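Local coordinates for protein cytochrome c (Rhodothermus marinus, PDB 3CP5) that binds a single covalently attached heme c and probably serves as an electron carrier, at residues 17-22 against 72-77; 9-14 against 67-72; 78-83 against 99-104. All blocks are in the same frame, centred on the assembly; numbering follows the deposited sequence.

Interaction 1 of 3, residues 17-22 against 72-77. With HEC (heme c), chain C.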
# COMPACT_ATOMS: atom_id res chain seq x y z
N ILE A 17 -2.44 -14.41 3.35
CA ILE A 17 -1.25 -14.44 2.51
C ILE A 17 -0.03 -13.94 3.24
O ILE A 17 1.06 -14.53 3.14
CB ILE A 17 -1.53 -13.64 1.25
CG1 ILE A 17 -2.63 -14.26 0.38
CG2 ILE A 17 -0.30 -13.36 0.41
CD1 ILE A 17 -3.23 -13.29 -0.59
N GLY A 18 -0.13 -12.87 4.03
CA GLY A 18 0.99 -12.36 4.79
C GLY A 18 1.96 -11.56 3.97
O GLY A 18 1.74 -11.36 2.76
N PRO A 19 3.06 -11.09 4.59
CA PRO A 19 3.50 -11.44 5.91
C PRO A 19 2.78 -10.80 7.09
O PRO A 19 2.78 -11.40 8.16
CB PRO A 19 4.95 -10.94 5.94
CG PRO A 19 5.03 -9.83 4.94
CD PRO A 19 4.04 -10.26 3.86
N VAL A 20 2.18 -9.64 6.91
CA VAL A 20 1.50 -8.95 8.00
C VAL A 20 0.15 -9.60 8.25
O VAL A 20 -0.53 -9.98 7.28
CB VAL A 20 1.39 -7.44 7.66
CG1 VAL A 20 0.53 -6.72 8.69
CG2 VAL A 20 2.76 -6.81 7.53
N LYS A 21 -0.21 -9.72 9.53
CA LYS A 21 -1.51 -10.25 9.93
C LYS A 21 -2.38 -9.16 10.54
O LYS A 21 -3.63 -9.24 10.44
CB LYS A 21 -1.32 -11.39 10.95
CG LYS A 21 -0.63 -12.63 10.40
CD LYS A 21 -0.55 -13.82 11.32
CE LYS A 21 0.13 -15.02 10.69
NZ LYS A 21 -0.81 -15.82 9.83
N GLN A 22 -1.79 -8.20 11.18
CA GLN A 22 -2.52 -7.17 11.92
C GLN A 22 -1.66 -5.91 11.96
O GLN A 22 -0.44 -5.96 11.85
CB GLN A 22 -2.95 -7.67 13.32
CG GLN A 22 -1.75 -7.85 14.24
CD GLN A 22 -2.10 -8.63 15.48
OE1 GLN A 22 -2.69 -9.69 15.41
NE2 GLN A 22 -1.79 -8.16 16.63
N ILE A 72 -2.89 -3.36 2.15
CA ILE A 72 -1.94 -2.39 1.64
C ILE A 72 -0.52 -2.71 2.10
O ILE A 72 0.41 -2.61 1.31
CB ILE A 72 -2.38 -0.99 2.08
CG1 ILE A 72 -3.72 -0.59 1.45
CG2 ILE A 72 -1.32 0.07 1.77
CD1 ILE A 72 -4.38 0.61 2.12
N MET A 73 -0.32 -3.10 3.37
CA MET A 73 1.00 -3.48 3.87
C MET A 73 1.56 -4.66 3.10
O MET A 73 2.75 -4.66 2.73
CB MET A 73 0.92 -3.86 5.36
CG MET A 73 0.54 -2.69 6.26
SD MET A 73 1.98 -1.64 6.54
CE MET A 73 2.94 -2.66 7.63
N ASN A 74 0.74 -5.68 2.81
CA ASN A 74 1.29 -6.87 2.15
C ASN A 74 1.54 -6.69 0.66
O ASN A 74 2.39 -7.35 0.09
CB ASN A 74 0.36 -8.06 2.45
CG ASN A 74 0.54 -8.54 3.87
OD1 ASN A 74 1.54 -8.26 4.54
ND2 ASN A 74 -0.39 -9.27 4.41
N VAL A 75 0.81 -5.78 -0.01
CA VAL A 75 1.17 -5.40 -1.39
C VAL A 75 2.56 -4.78 -1.39
O VAL A 75 3.39 -5.11 -2.25
CB VAL A 75 0.12 -4.44 -1.99
CG1 VAL A 75 0.65 -3.84 -3.27
CG2 VAL A 75 -1.21 -5.15 -2.28
N MET A 76 2.88 -3.88 -0.43
CA MET A 76 4.21 -3.30 -0.34
C MET A 76 5.31 -4.29 -0.01
O MET A 76 6.42 -4.24 -0.61
CB MET A 76 4.22 -2.16 0.73
CG MET A 76 3.52 -0.89 0.32
SD MET A 76 3.90 0.38 1.58
CE MET A 76 2.40 0.39 2.56
N LEU A 77 5.06 -5.18 0.95
CA LEU A 77 6.06 -6.07 1.48
C LEU A 77 6.23 -7.38 0.70
O LEU A 77 7.34 -7.95 0.76
CB LEU A 77 5.76 -6.38 2.94
CG LEU A 77 5.87 -5.16 3.84
CD1 LEU A 77 5.21 -5.45 5.21
CD2 LEU A 77 7.31 -4.78 4.07
FE HEC C . 2.37 -0.25 -6.50
CHA HEC C . -0.62 -1.70 -7.30
CHB HEC C . 1.18 0.57 -3.42
CHC HEC C . 5.49 0.88 -5.64
CHD HEC C . 3.37 -0.53 -9.73
NA HEC C . 0.63 -0.50 -5.58
C1A HEC C . -0.50 -1.18 -6.02
C2A HEC C . -1.46 -1.25 -4.95
C3A HEC C . -0.98 -0.60 -3.89
C4A HEC C . 0.35 -0.15 -4.27
CMA HEC C . -1.65 -0.37 -2.51
CAA HEC C . -2.90 -1.81 -5.05
CBA HEC C . -3.94 -0.75 -5.42
CGA HEC C . -5.36 -1.23 -5.30
O1A HEC C . -6.27 -0.51 -5.82
O2A HEC C . -5.60 -2.29 -4.65
NB HEC C . 3.18 0.61 -4.89
C1B HEC C . 2.48 0.98 -3.76
C2B HEC C . 3.37 1.62 -2.84
C3B HEC C . 4.62 1.66 -3.40
C4B HEC C . 4.49 1.02 -4.69
CMB HEC C . 2.90 2.18 -1.47
CAB HEC C . 5.95 2.09 -2.74
CBB HEC C . 6.26 1.39 -1.55
NC HEC C . 4.10 0.03 -7.46
C1C HEC C . 5.32 0.48 -6.95
C2C HEC C . 6.32 0.55 -7.99
C3C HEC C . 5.74 0.16 -9.14
C4C HEC C . 4.36 -0.10 -8.83
CMC HEC C . 7.68 1.21 -7.78
CAC HEC C . 6.29 0.28 -10.59
CBC HEC C . 7.50 -0.44 -10.80
ND HEC C . 1.53 -0.99 -8.16
C1D HEC C . 2.11 -0.99 -9.43
C2D HEC C . 1.17 -1.58 -10.38
C3D HEC C . 0.11 -2.00 -9.67
C4D HEC C . 0.31 -1.55 -8.31
CMD HEC C . 1.53 -1.73 -11.88
CAD HEC C . -1.12 -2.80 -10.13
CBD HEC C . -0.87 -4.31 -9.90
CGD HEC C . 0.30 -4.76 -10.74
O1D HEC C . 1.34 -5.22 -10.18
O2D HEC C . 0.15 -4.61 -12.02
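Asn-74 and Val-20 join through two hydrogen bonds that use both ends of one side-chain amide. Val-20 N donates to Asn-74 OD1 at 2.8 Å, in the carbonyl plane and on a lone pair. In return Asn-74 ND2 gives a nearly straight bond (166°) to Val-20 O at 3.0 Å, with the acceptor close to the amide plane, so the pair fixes the rotation of the amide. The CG of Asn-74, anti to its carbonyl carbon (chi1 -75°), comes off the helix to within 3.3 Å of Gly-18 O. The same OD1 also sits 3.3 Å from CD of Pro-19, whose ring slides past the asparagine in the opposite direction. Beside this polar pair, Val-20 CG2 rests against CD1 of Leu-77 at 3.6 Å and reaches CB of Met-73 at 4.1 Å, while Pro-19 CG meets CB of Leu-77. Helix 10-17 stops just before Gly-18, which has positive phi (78°), and a cis peptide bond precedes Pro-19; the loop then runs beside helix 69-77. Farther out, Asn-74 ND2 has a second acceptor in Ala-14 O, and Asn-78 ND2 bonds to Gly-18 O. On the heme side of helix 69-77, Val-75 CG1 lies 3.7 Å from HEC C3A and Met-76 CG 3.6 Å from the methyl carbon CMB. The arrangement is that of a heme-lining helix in a cytochrome c fold, one side turned to the porphyrin and another bonded through a buried asparagine to an N-terminal loop.

Interaction 2 of 3, residues 9-14 against 67-72. With HEC (heme c), chain C.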
# COMPACT_ATOMS: atom_id res chain seq x y z
N ASP A 9 -13.84 -12.19 1.60
CA ASP A 9 -13.37 -11.07 2.44
C ASP A 9 -11.94 -10.72 2.08
O ASP A 9 -11.01 -11.41 2.45
CB ASP A 9 -13.53 -11.48 3.89
CG ASP A 9 -13.19 -10.39 4.90
OD1 ASP A 9 -12.42 -9.47 4.59
OD2 ASP A 9 -13.73 -10.52 6.02
N PRO A 10 -11.74 -9.67 1.29
CA PRO A 10 -10.39 -9.42 0.76
C PRO A 10 -9.38 -9.04 1.82
O PRO A 10 -8.21 -9.30 1.65
CB PRO A 10 -10.62 -8.32 -0.28
CG PRO A 10 -11.85 -7.65 0.15
CD PRO A 10 -12.72 -8.70 0.76
N GLU A 11 -9.81 -8.47 2.96
CA GLU A 11 -8.82 -8.21 3.99
C GLU A 11 -8.41 -9.47 4.75
O GLU A 11 -7.25 -9.65 5.10
CB GLU A 11 -9.36 -7.16 4.94
CG GLU A 11 -8.45 -6.69 6.04
CD GLU A 11 -7.33 -5.75 5.65
OE1 GLU A 11 -6.81 -5.09 6.58
OE2 GLU A 11 -6.95 -5.62 4.47
N ALA A 12 -9.35 -10.35 5.00
CA ALA A 12 -9.07 -11.67 5.55
C ALA A 12 -8.11 -12.44 4.66
O ALA A 12 -7.14 -13.01 5.15
CB ALA A 12 -10.32 -12.46 5.80
N LEU A 13 -8.31 -12.43 3.36
CA LEU A 13 -7.40 -13.10 2.43
C LEU A 13 -5.99 -12.52 2.48
O LEU A 13 -4.98 -13.20 2.50
CB LEU A 13 -7.88 -13.05 0.99
CG LEU A 13 -6.99 -13.75 -0.02
CD1 LEU A 13 -6.71 -15.20 0.41
CD2 LEU A 13 -7.78 -13.78 -1.32
N ALA A 14 -5.92 -11.18 2.51
CA ALA A 14 -4.60 -10.55 2.63
C ALA A 14 -3.89 -10.97 3.90
O ALA A 14 -2.67 -11.18 3.88
CB ALA A 14 -4.69 -9.05 2.63
N ARG A 67 -9.43 -0.11 0.43
CA ARG A 67 -8.75 -1.31 0.88
C ARG A 67 -8.40 -1.25 2.33
O ARG A 67 -8.15 -0.16 2.83
CB ARG A 67 -7.44 -1.47 0.11
CG ARG A 67 -7.51 -1.37 -1.39
CD ARG A 67 -8.29 -2.50 -2.07
NE ARG A 67 -8.25 -2.29 -3.52
CZ ARG A 67 -9.19 -2.41 -4.41
NH1 ARG A 67 -10.39 -2.81 -4.09
NH2 ARG A 67 -8.89 -2.11 -5.67
N GLY A 68 -8.29 -2.39 3.00
CA GLY A 68 -7.84 -2.46 4.37
C GLY A 68 -6.34 -2.33 4.51
O GLY A 68 -5.56 -2.48 3.56
N PRO A 69 -5.91 -2.01 5.72
CA PRO A 69 -4.47 -1.78 5.96
C PRO A 69 -3.60 -3.00 5.81
O PRO A 69 -2.43 -2.86 5.40
CB PRO A 69 -4.49 -1.19 7.37
CG PRO A 69 -5.67 -1.79 8.04
CD PRO A 69 -6.71 -1.71 6.94
N VAL A 70 -4.09 -4.19 6.11
CA VAL A 70 -3.28 -5.39 5.98
C VAL A 70 -3.07 -5.65 4.51
O VAL A 70 -1.92 -5.99 4.10
CB VAL A 70 -3.91 -6.55 6.73
CG1 VAL A 70 -3.12 -7.81 6.48
CG2 VAL A 70 -4.00 -6.22 8.22
N TYR A 71 -4.07 -5.53 3.66
CA TYR A 71 -3.85 -5.59 2.22
C TYR A 71 -2.78 -4.63 1.76
O TYR A 71 -1.91 -4.99 1.00
CB TYR A 71 -5.17 -5.36 1.48
CG TYR A 71 -5.09 -5.25 -0.03
CD1 TYR A 71 -5.24 -6.37 -0.84
CD2 TYR A 71 -4.87 -4.05 -0.66
CE1 TYR A 71 -5.16 -6.23 -2.22
CE2 TYR A 71 -4.80 -3.87 -2.02
CZ TYR A 71 -4.96 -4.99 -2.80
OH TYR A 71 -4.88 -4.86 -4.17
N ILE A 72 -2.89 -3.36 2.15
CA ILE A 72 -1.94 -2.39 1.64
C ILE A 72 -0.52 -2.71 2.10
O ILE A 72 0.41 -2.61 1.31
CB ILE A 72 -2.38 -0.99 2.08
CG1 ILE A 72 -3.72 -0.59 1.45
CG2 ILE A 72 -1.32 0.07 1.77
CD1 ILE A 72 -4.38 0.61 2.12
FE HEC C . 2.37 -0.25 -6.50
CHA HEC C . -0.62 -1.70 -7.30
CHB HEC C . 1.18 0.57 -3.42
CHC HEC C . 5.49 0.88 -5.64
CHD HEC C . 3.37 -0.53 -9.73
NA HEC C . 0.63 -0.50 -5.58
C1A HEC C . -0.50 -1.18 -6.02
C2A HEC C . -1.46 -1.25 -4.95
C3A HEC C . -0.98 -0.60 -3.89
C4A HEC C . 0.35 -0.15 -4.27
CMA HEC C . -1.65 -0.37 -2.51
CAA HEC C . -2.90 -1.81 -5.05
CBA HEC C . -3.94 -0.75 -5.42
CGA HEC C . -5.36 -1.23 -5.30
O1A HEC C . -6.27 -0.51 -5.82
O2A HEC C . -5.60 -2.29 -4.65
NB HEC C . 3.18 0.61 -4.89
C1B HEC C . 2.48 0.98 -3.76
C2B HEC C . 3.37 1.62 -2.84
C3B HEC C . 4.62 1.66 -3.40
C4B HEC C . 4.49 1.02 -4.69
CMB HEC C . 2.90 2.18 -1.47
CAB HEC C . 5.95 2.09 -2.74
CBB HEC C . 6.26 1.39 -1.55
NC HEC C . 4.10 0.03 -7.46
C1C HEC C . 5.32 0.48 -6.95
C2C HEC C . 6.32 0.55 -7.99
C3C HEC C . 5.74 0.16 -9.14
C4C HEC C . 4.36 -0.10 -8.83
CMC HEC C . 7.68 1.21 -7.78
CAC HEC C . 6.29 0.28 -10.59
CBC HEC C . 7.50 -0.44 -10.80
ND HEC C . 1.53 -0.99 -8.16
C1D HEC C . 2.11 -0.99 -9.43
C2D HEC C . 1.17 -1.58 -10.38
C3D HEC C . 0.11 -2.00 -9.67
C4D HEC C . 0.31 -1.55 -8.31
CMD HEC C . 1.53 -1.73 -11.88
CAD HEC C . -1.12 -2.80 -10.13
CBD HEC C . -0.87 -4.31 -9.90
CGD HEC C . 0.30 -4.76 -10.74
O1D HEC C . 1.34 -5.22 -10.18
O2D HEC C . 0.15 -4.61 -12.02
O HOH W 1 -8.62 -5.11 2.03
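Glu-11 OE2 is gripped by two donors: the backbone N of Tyr-71 at 3.0 Å, and a water that donates to it at 3.0 Å and accepts from Gly-68 N. The Tyr-71 N-H runs fairly straight (164°) but arrives from above the carboxylate plane. The other oxygen, OE1, takes the N-H of Val-70 at 2.9 Å, on its syn side though somewhat out of the carboxylate plane. A bend at chi2 (75°) turns the glutamate, whose CG is anti to the backbone N, so that its carboxylate spans the first turn of helix 69-77. Gly-68, the N-cap residue, has its CA 3.3 Å from OE2; a side chain there would collide with the carboxylate. Val-70 CB and CG2 lie against OE1, the two side chains crossing at about a right angle. One turn on, Ala-14 CB packs on Tyr-71 CA at 3.6 Å and touches the tyrosine CB, lying off the ring's edge near its plane. An alanine in place of Glu-11 would probably leave the N-H groups of Val-70 and Tyr-71 without these acceptors and open a gap beside Gly-68. On the heme side, Tyr-71 OH donates to HEC O2A at 2.7 Å. Arg-67 NE bonds to that same oxygen at 2.9 Å and NH2 to O1A, the guanidinium meeting the propionate edge-on. His-86 meets the Tyr-71 ring edge-to-face, and Val-88 and Met-89 of helix 87-96 also touch it. A carboxylate set at the start of a helix, facing its first N-H groups, is likely to be stabilised in its charged form by the helix dipole, while the arginine would probably offset the propionate's charge and the tyrosine hydroxyl adds a hydrogen bond to it.

Interaction 3 of 3, residues 78-83 against 99-104. With HEC (heme c), chain C.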
# COMPACT_ATOMS: atom_id res chain seq x y z
N ASN A 78 5.16 -7.79 0.03
CA ASN A 78 5.04 -9.09 -0.65
C ASN A 78 4.23 -8.97 -1.92
O ASN A 78 3.23 -9.66 -2.10
CB ASN A 78 4.42 -10.11 0.34
CG ASN A 78 4.40 -11.51 -0.17
OD1 ASN A 78 5.14 -11.90 -1.07
ND2 ASN A 78 3.54 -12.28 0.48
N PRO A 79 4.63 -8.07 -2.83
CA PRO A 79 3.78 -7.88 -4.01
C PRO A 79 3.66 -9.15 -4.84
O PRO A 79 2.66 -9.51 -5.45
CB PRO A 79 4.50 -6.75 -4.76
CG PRO A 79 5.92 -6.89 -4.32
CD PRO A 79 5.79 -7.20 -2.84
N ASN A 80 4.71 -9.98 -4.93
CA ASN A 80 4.68 -11.21 -5.73
C ASN A 80 3.70 -12.21 -5.15
O ASN A 80 2.91 -12.87 -5.85
CB ASN A 80 6.09 -11.79 -5.84
CG ASN A 80 7.12 -10.83 -6.41
OD1 ASN A 80 8.21 -10.58 -5.86
ND2 ASN A 80 6.75 -10.27 -7.58
N GLY A 81 3.67 -12.37 -3.84
CA GLY A 81 2.69 -13.24 -3.24
C GLY A 81 1.26 -12.72 -3.39
O GLY A 81 0.34 -13.49 -3.60
N MET A 82 1.10 -11.40 -3.29
CA MET A 82 -0.22 -10.82 -3.48
C MET A 82 -0.69 -11.00 -4.92
O MET A 82 -1.86 -11.28 -5.16
CB MET A 82 -0.22 -9.36 -3.02
CG MET A 82 -0.02 -9.24 -1.51
SD MET A 82 -1.39 -9.87 -0.48
CE MET A 82 -2.55 -8.51 -0.64
N ILE A 83 0.22 -10.84 -5.88
CA ILE A 83 -0.16 -11.02 -7.27
C ILE A 83 -0.50 -12.48 -7.52
O ILE A 83 -1.42 -12.77 -8.28
CB ILE A 83 0.98 -10.54 -8.21
CG1 ILE A 83 1.08 -9.03 -8.21
CG2 ILE A 83 0.81 -11.15 -9.58
CD1 ILE A 83 2.34 -8.44 -8.72
N MET A 99 4.25 -5.31 -13.54
CA MET A 99 4.11 -5.85 -12.18
C MET A 99 4.90 -5.01 -11.18
O MET A 99 5.99 -4.51 -11.41
CB MET A 99 4.53 -7.32 -12.14
CG MET A 99 3.74 -8.27 -13.05
SD MET A 99 4.07 -9.98 -12.67
CE MET A 99 5.85 -10.09 -12.80
N MET A 100 4.31 -4.90 -10.01
CA MET A 100 4.97 -4.39 -8.83
C MET A 100 5.94 -5.45 -8.32
O MET A 100 5.51 -6.62 -8.33
CB MET A 100 3.91 -4.05 -7.82
CG MET A 100 4.32 -3.08 -6.81
SD MET A 100 2.93 -2.42 -5.86
CE MET A 100 3.91 -2.25 -4.33
N THR A 101 7.15 -5.16 -7.93
CA THR A 101 8.08 -6.20 -7.49
C THR A 101 8.74 -5.84 -6.17
O THR A 101 8.62 -4.71 -5.72
CB THR A 101 9.23 -6.50 -8.47
OG1 THR A 101 9.95 -5.29 -8.72
CG2 THR A 101 8.67 -7.04 -9.78
N ASP A 102 9.36 -6.86 -5.60
CA ASP A 102 10.01 -6.68 -4.31
C ASP A 102 11.00 -5.52 -4.30
O ASP A 102 11.81 -5.34 -5.20
CB ASP A 102 10.73 -7.96 -3.89
CG ASP A 102 11.38 -7.94 -2.52
OD1 ASP A 102 11.18 -7.01 -1.73
OD2 ASP A 102 12.14 -8.90 -2.17
N MET A 103 10.88 -4.69 -3.27
CA MET A 103 11.72 -3.51 -3.03
C MET A 103 12.58 -3.58 -1.81
O MET A 103 13.25 -2.64 -1.41
CB MET A 103 10.81 -2.26 -2.96
CG MET A 103 10.16 -1.96 -4.28
SD MET A 103 8.69 -0.90 -4.10
CE MET A 103 7.60 -2.16 -3.39
N ALA A 104 12.61 -4.75 -1.16
CA ALA A 104 13.39 -4.99 0.04
C ALA A 104 12.98 -4.02 1.14
O ALA A 104 13.77 -3.51 1.94
CB ALA A 104 14.91 -5.02 -0.21
FE HEC C . 2.37 -0.25 -6.50
CHA HEC C . -0.62 -1.70 -7.30
CHB HEC C . 1.18 0.57 -3.42
CHC HEC C . 5.49 0.88 -5.64
CHD HEC C . 3.37 -0.53 -9.73
NA HEC C . 0.63 -0.50 -5.58
C1A HEC C . -0.50 -1.18 -6.02
C2A HEC C . -1.46 -1.25 -4.95
C3A HEC C . -0.98 -0.60 -3.89
C4A HEC C . 0.35 -0.15 -4.27
CMA HEC C . -1.65 -0.37 -2.51
CAA HEC C . -2.90 -1.81 -5.05
CBA HEC C . -3.94 -0.75 -5.42
CGA HEC C . -5.36 -1.23 -5.30
O1A HEC C . -6.27 -0.51 -5.82
O2A HEC C . -5.60 -2.29 -4.65
NB HEC C . 3.18 0.61 -4.89
C1B HEC C . 2.48 0.98 -3.76
C2B HEC C . 3.37 1.62 -2.84
C3B HEC C . 4.62 1.66 -3.40
C4B HEC C . 4.49 1.02 -4.69
CMB HEC C . 2.90 2.18 -1.47
CAB HEC C . 5.95 2.09 -2.74
CBB HEC C . 6.26 1.39 -1.55
NC HEC C . 4.10 0.03 -7.46
C1C HEC C . 5.32 0.48 -6.95
C2C HEC C . 6.32 0.55 -7.99
C3C HEC C . 5.74 0.16 -9.14
C4C HEC C . 4.36 -0.10 -8.83
CMC HEC C . 7.68 1.21 -7.78
CAC HEC C . 6.29 0.28 -10.59
CBC HEC C . 7.50 -0.44 -10.80
ND HEC C . 1.53 -0.99 -8.16
C1D HEC C . 2.11 -0.99 -9.43
C2D HEC C . 1.17 -1.58 -10.38
C3D HEC C . 0.11 -2.00 -9.67
C4D HEC C . 0.31 -1.55 -8.31
CMD HEC C . 1.53 -1.73 -11.88
CAD HEC C . -1.12 -2.80 -10.13
CBD HEC C . -0.87 -4.31 -9.90
CGD HEC C . 0.30 -4.76 -10.74
O1D HEC C . 1.34 -5.22 -10.18
O2D HEC C . 0.15 -4.61 -12.02
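The methionine-bearing loop of the heme iron site packs here on helix 79-85, where Pro-79 CG lies 3.5 Å from Thr-101 C and Pro-79 CB 4.1 Å from Met-100 CB. Ile-83, one turn along the helix, brings CD1 to 3.7 Å from Met-100 O and also against Met-99 CB. With CG1 anti to the carbonyl carbon (chi1 -73°), its branch is directed to the loop, and CD1 also reaches HEC O1D. Asn-80 passes across Asp-102 at about a right angle, amide and carboxylate planes 81° apart, without a hydrogen bond. Met-100 O and Asp-102 N are buried by these apolar and amide groups and have no polar partner in the model. The loop carries the distal half of the His-Met coordination found in many class I cytochromes c: Met-100 SD binds the iron at 2.3 Å, and His-49 NE2 supplies the other axial ligand. Met-100 CG, anti to the backbone N (chi1 -158°), lies 3.2 Å from HEC NC. The N-H of Met-100 donates to the propionate oxygen HEC O1D at 3.0 Å, so Met-100 is held to the heme by its backbone as well as by its sulfur. At the helix start Asn-78 is the N-cap, OD1 accepting from Gly-81 N at 3.2 Å from above the carbonyl plane. Farther along the loop, Asp-102 OD1 closes an Asx turn with Ala-104 N.

In the fold
Interactions 1 and 2 share helix 69-77, which the N-terminal helix 10-17 and the loop after it meet in succession. Interaction 3 uses the following helix, 79-85, and hydrogen bonds connect interaction 1 to each of the others. Met-82 of segment 78-83 packs against Ala-14, Tyr-71 and Asn-74, joining interaction 3 to the other two. All are partly buried, but interaction 3 has the most exposed residues among those that touch. Side chain to backbone hydrogen bonds dominate interactions 1 and 2, an amide in one and a carboxylate in the other, whereas interaction 3 has none across its segments and relies on apolar contact beside the iron ligand.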